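Local coordinates for protein Tv2483 (Treponema vincentii, PDB 6DET) that binds L-arginine with high selectivity as a treponemal lipoprotein, probably delivering it to an ABC transporter as the solute-binding component, at residues 59-65 with 250-255; 242-247 with 260-264. One frame throughout, in Å; residues are numbered along the deposited sequence.

Contact 1: residues 59-65 with 250-255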
# COMPACT_ATOMS: atom_id res chain seq x y z
N VAL A 59 -9.71 -9.58 -4.30
CA VAL A 59 -10.41 -8.51 -5.00
C VAL A 59 -9.84 -7.19 -4.51
O VAL A 59 -9.19 -7.13 -3.47
CB VAL A 59 -11.94 -8.55 -4.76
CG1 VAL A 59 -12.55 -9.80 -5.39
CG2 VAL A 59 -12.25 -8.49 -3.27
N GLY A 60 -10.09 -6.14 -5.29
CA GLY A 60 -9.76 -4.82 -4.80
C GLY A 60 -9.29 -3.92 -5.92
O GLY A 60 -9.22 -4.33 -7.09
N TYR A 61 -8.99 -2.68 -5.54
CA TYR A 61 -8.59 -1.66 -6.51
C TYR A 61 -7.34 -2.09 -7.26
O TYR A 61 -7.28 -1.98 -8.49
CB TYR A 61 -8.34 -0.36 -5.77
CG TYR A 61 -8.05 0.84 -6.63
CD1 TYR A 61 -8.96 1.28 -7.59
CD2 TYR A 61 -6.88 1.57 -6.44
CE1 TYR A 61 -8.70 2.43 -8.36
CE2 TYR A 61 -6.62 2.71 -7.19
CZ TYR A 61 -7.54 3.13 -8.15
OH TYR A 61 -7.34 4.26 -8.91
N ASP A 62 -6.31 -2.54 -6.53
CA ASP A 62 -5.06 -2.95 -7.17
C ASP A 62 -5.29 -4.16 -8.04
O ASP A 62 -4.66 -4.31 -9.09
CB ASP A 62 -3.98 -3.29 -6.13
CG ASP A 62 -3.40 -2.09 -5.43
OD1 ASP A 62 -3.76 -0.93 -5.75
OD2 ASP A 62 -2.54 -2.31 -4.55
N ILE A 63 -6.19 -5.05 -7.62
CA ILE A 63 -6.47 -6.26 -8.38
C ILE A 63 -7.18 -5.91 -9.68
O ILE A 63 -6.87 -6.47 -10.74
CB ILE A 63 -7.32 -7.21 -7.51
CG1 ILE A 63 -6.72 -7.38 -6.11
CG2 ILE A 63 -7.48 -8.54 -8.20
CD1 ILE A 63 -5.31 -7.90 -6.06
N ASP A 64 -8.14 -4.98 -9.62
CA ASP A 64 -8.84 -4.62 -10.84
C ASP A 64 -7.87 -3.97 -11.83
O ASP A 64 -7.91 -4.26 -13.04
CB ASP A 64 -9.99 -3.66 -10.52
CG ASP A 64 -11.22 -4.38 -9.97
OD1 ASP A 64 -11.28 -5.61 -10.03
OD2 ASP A 64 -12.13 -3.68 -9.50
N ILE A 65 -6.96 -3.13 -11.33
CA ILE A 65 -5.97 -2.49 -12.20
C ILE A 65 -5.12 -3.54 -12.90
O ILE A 65 -4.97 -3.53 -14.14
CB ILE A 65 -5.10 -1.50 -11.40
CG1 ILE A 65 -5.92 -0.29 -10.93
CG2 ILE A 65 -3.94 -1.00 -12.25
CD1 ILE A 65 -5.23 0.63 -9.93
N PHE A 250 -12.74 2.36 -11.79
CA PHE A 250 -12.38 1.45 -10.70
C PHE A 250 -12.31 2.21 -9.38
O PHE A 250 -12.72 1.70 -8.34
CB PHE A 250 -11.01 0.79 -10.94
CG PHE A 250 -10.96 -0.27 -12.06
CD1 PHE A 250 -12.06 -1.04 -12.42
CD2 PHE A 250 -9.75 -0.52 -12.71
CE1 PHE A 250 -11.96 -2.01 -13.42
CE2 PHE A 250 -9.66 -1.47 -13.70
CZ PHE A 250 -10.77 -2.21 -14.06
N SER A 251 -11.73 3.41 -9.40
CA SER A 251 -11.64 4.19 -8.17
C SER A 251 -13.02 4.55 -7.63
O SER A 251 -13.26 4.50 -6.42
CB SER A 251 -10.82 5.46 -8.43
OG SER A 251 -10.73 6.26 -7.26
N ARG A 252 -13.94 4.94 -8.52
CA ARG A 252 -15.29 5.27 -8.09
C ARG A 252 -15.98 4.05 -7.49
O ARG A 252 -16.67 4.15 -6.48
CB ARG A 252 -16.10 5.85 -9.27
CG ARG A 252 -15.53 7.16 -9.81
CD ARG A 252 -16.43 7.82 -10.86
NE ARG A 252 -15.90 9.12 -11.23
CZ ARG A 252 -15.17 9.37 -12.32
NH1 ARG A 252 -14.90 8.39 -13.18
NH2 ARG A 252 -14.72 10.60 -12.57
N LYS A 253 -15.76 2.88 -8.10
CA LYS A 253 -16.28 1.63 -7.56
C LYS A 253 -15.81 1.39 -6.13
O LYS A 253 -16.61 1.03 -5.25
CB LYS A 253 -15.83 0.47 -8.46
CG LYS A 253 -16.16 -0.94 -7.96
CD LYS A 253 -15.38 -1.97 -8.83
CE LYS A 253 -15.50 -3.40 -8.34
NZ LYS A 253 -14.69 -4.30 -9.21
N TRP A 254 -14.51 1.55 -5.88
CA TRP A 254 -13.93 1.12 -4.61
C TRP A 254 -13.90 2.22 -3.55
O TRP A 254 -13.95 1.91 -2.34
CB TRP A 254 -12.51 0.61 -4.84
CG TRP A 254 -12.49 -0.71 -5.53
CD1 TRP A 254 -12.12 -0.96 -6.82
CD2 TRP A 254 -12.88 -1.98 -4.98
NE1 TRP A 254 -12.25 -2.30 -7.10
CE2 TRP A 254 -12.72 -2.95 -5.98
CE3 TRP A 254 -13.35 -2.38 -3.73
CZ2 TRP A 254 -13.00 -4.30 -5.77
CZ3 TRP A 254 -13.64 -3.72 -3.53
CH2 TRP A 254 -13.47 -4.65 -4.54
N PHE A 255 -13.83 3.49 -3.96
CA PHE A 255 -13.66 4.62 -3.05
C PHE A 255 -14.83 5.59 -3.05
O PHE A 255 -14.89 6.44 -2.17
CB PHE A 255 -12.39 5.42 -3.42
CG PHE A 255 -11.10 4.64 -3.29
CD1 PHE A 255 -10.60 4.27 -2.05
CD2 PHE A 255 -10.37 4.29 -4.43
CE1 PHE A 255 -9.42 3.53 -1.94
CE2 PHE A 255 -9.18 3.59 -4.33
CZ PHE A 255 -8.71 3.19 -3.08

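Contact 2: residues 242-247 with 260-264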
# COMPACT_ATOMS: atom_id res chain seq x y z
N ASN A 242 -5.97 5.04 -17.63
CA ASN A 242 -6.38 6.20 -16.85
C ASN A 242 -7.09 7.22 -17.73
O ASN A 242 -8.13 7.76 -17.34
CB ASN A 242 -5.18 6.84 -16.17
CG ASN A 242 -5.59 7.71 -15.00
OD1 ASN A 242 -6.18 7.23 -14.05
ND2 ASN A 242 -5.29 9.01 -15.09
N GLU A 243 -6.53 7.47 -18.92
CA GLU A 243 -7.13 8.45 -19.83
C GLU A 243 -8.49 8.00 -20.31
O GLU A 243 -9.39 8.83 -20.50
CB GLU A 243 -6.21 8.69 -21.03
CG GLU A 243 -6.86 9.49 -22.17
CD GLU A 243 -7.34 10.84 -21.74
OE1 GLU A 243 -6.78 11.35 -20.76
OE2 GLU A 243 -8.26 11.40 -22.39
N ASP A 244 -8.67 6.69 -20.53
CA ASP A 244 -9.93 6.18 -21.06
C ASP A 244 -10.95 5.90 -19.97
O ASP A 244 -12.01 5.34 -20.26
CB ASP A 244 -9.72 4.94 -21.95
CG ASP A 244 -9.42 3.65 -21.18
OD1 ASP A 244 -9.57 3.60 -19.95
OD2 ASP A 244 -9.07 2.64 -21.87
N GLU A 245 -10.65 6.29 -18.73
CA GLU A 245 -11.56 6.33 -17.57
C GLU A 245 -11.75 4.96 -16.94
O GLU A 245 -12.55 4.85 -15.98
CB GLU A 245 -12.94 6.90 -17.92
CG GLU A 245 -12.94 8.43 -18.03
CD GLU A 245 -12.69 9.10 -16.68
OE1 GLU A 245 -13.42 8.79 -15.72
OE2 GLU A 245 -11.77 9.94 -16.58
N THR A 246 -11.04 3.93 -17.39
CA THR A 246 -11.16 2.62 -16.75
C THR A 246 -10.71 2.68 -15.30
O THR A 246 -11.41 2.19 -14.39
CB THR A 246 -10.34 1.57 -17.51
OG1 THR A 246 -10.80 1.49 -18.86
CG2 THR A 246 -10.48 0.20 -16.87
N ILE A 247 -9.56 3.30 -15.04
CA ILE A 247 -9.04 3.31 -13.68
C ILE A 247 -9.85 4.29 -12.83
O ILE A 247 -10.24 3.94 -11.70
CB ILE A 247 -7.53 3.62 -13.66
CG1 ILE A 247 -6.78 2.39 -14.16
CG2 ILE A 247 -7.08 3.95 -12.24
CD1 ILE A 247 -5.26 2.54 -14.32
N SER A 260 -7.59 8.67 -8.67
CA SER A 260 -6.41 8.29 -9.44
C SER A 260 -5.58 9.53 -9.76
O SER A 260 -6.12 10.54 -10.22
CB SER A 260 -6.83 7.60 -10.74
OG SER A 260 -5.69 7.29 -11.51
N ILE A 261 -4.27 9.45 -9.53
CA ILE A 261 -3.38 10.56 -9.86
C ILE A 261 -2.40 10.19 -10.96
O ILE A 261 -1.32 10.79 -11.06
CB ILE A 261 -2.64 11.10 -8.63
CG1 ILE A 261 -1.79 10.02 -7.98
CG2 ILE A 261 -3.66 11.69 -7.64
CD1 ILE A 261 -0.74 10.58 -7.09
N LEU A 262 -2.73 9.19 -11.79
CA LEU A 262 -1.81 8.72 -12.80
C LEU A 262 -1.56 9.73 -13.92
O LEU A 262 -0.66 9.48 -14.74
CB LEU A 262 -2.33 7.43 -13.41
CG LEU A 262 -2.02 6.15 -12.60
CD1 LEU A 262 -2.90 5.00 -13.04
CD2 LEU A 262 -0.54 5.70 -12.72
N ASN A 263 -2.33 10.82 -14.00
CA ASN A 263 -2.03 11.87 -14.97
C ASN A 263 -1.13 12.96 -14.39
O ASN A 263 -0.84 13.94 -15.07
CB ASN A 263 -3.32 12.46 -15.56
CG ASN A 263 -4.13 13.29 -14.56
OD1 ASN A 263 -4.04 13.06 -13.35
ND2 ASN A 263 -4.95 14.22 -15.06
N VAL A 264 -0.65 12.79 -13.15
CA VAL A 264 0.34 13.69 -12.58
C VAL A 264 1.71 13.26 -13.07
O VAL A 264 2.04 12.06 -13.06
CB VAL A 264 0.27 13.66 -11.04
CG1 VAL A 264 1.42 14.51 -10.46
CG2 VAL A 264 -1.11 14.13 -10.55
O HOH W 1 -5.75 11.00 -12.90

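Contact 1: residues 59-65 with 250-255
In the family 3 solute-binding fold, the first turn of helix 61-73 and the last turns of helix 246-255 run nearly antiparallel (157° between the short segments), and the knob between them is Y61, whose side chain sits among F250, S251, W254 and F255. The Y61 ring takes F255 edge-to-face: F255 CE2 stands over the centre of one face, with the planes at 73°, while I65 CD1 lies over the opposite face. The rim of Y61 runs along the backbone of the other helix, CE1 coming within 3.4 Å of S251 N. G60, the N-cap residue of helix 61-73, sets its CA over the face of W254, 3.7 Å from the centroid of the six-membered ring, a CH-pi contact. W254 is also gripped at its edge, NE1 giving D64 OD2, which lies near the indole plane, a nearly straight bond of 2.8 Å (164°). The same oxygen receives K253 NZ at 2.6 Å, a salt bridge on the syn side, whereas the indole N-H arrives from above the carboxylate plane. K253 gets there by a fully extended chain that passes CE over the indole face turned from G60. One turn before W254, F250 turns its ring under D64, whose CB stands over the centre, 3.6 Å from the centroid.

Contact 2: residues 242-247 with 260-264
N242 OD1 accepts the hydroxyl of S260, with S260 OG only 2.6 Å away, and this short bond joins the last turn of helix 228-243 to the C-terminal tail. The hydroxyl comes from above the carbonyl plane, 37° out of it, at a C=O...donor angle of 132°. With CG anti to the backbone N (chi1 -160°), the amide of N242 reaches across to the tail and uses both of its ends there. Its ND2 gives a hydrogen to a water at 3.0 Å, and the water passes its own hydrogens to S260 O, at 2.7 Å, and more weakly to N263 OD1. Direct bond and water bridge together fix the rotation of the amide. A type I beta turn from I261 to V264, closed by V264 N to I261 O, brings L262 and N263 round to N242. L262 CB rests against the amide carbon, 3.6 Å from N242 CG. Further out, L262 CD1 meets I247 CD1 at 3.6 Å, the two side chains crossing at about a right angle, and the other branch of I247, CG2, packs beside S260 OG. Between the helices D244 makes an Asx turn: its OD1 accepts T246 N at 3.0 Å nearly along the C-O axis, and T246 OG1 from above the carboxylate plane. Its other oxygen, D244 OD2, forms a salt bridge with R72 of helix 61-73.

Overall arrangement
From the N terminus the chain passes helix 28-35 and strand 37-42, then the 51-52/58-59 hairpin, before reaching 59-65, the first half of contact 1. It then builds most of the sheet and helices before helix 228-243 brings it to 242-247, the first half of contact 2. Helix 246-255 follows and closes contact 1 over a span of 184 residues; the tail at 260-264 then closes contact 2 over only 12. The segments alternate, so the two loops cross, and both share helix 246-255. Their centres lie about 12 Å apart. Y61 OH reaches I247 CG2 at 3.4 Å, and a salt bridge joins R252 NH1 to E245 OE1 at 3.0 Å. Together they tie helix 61-73, the last two helices and the C-terminal tail.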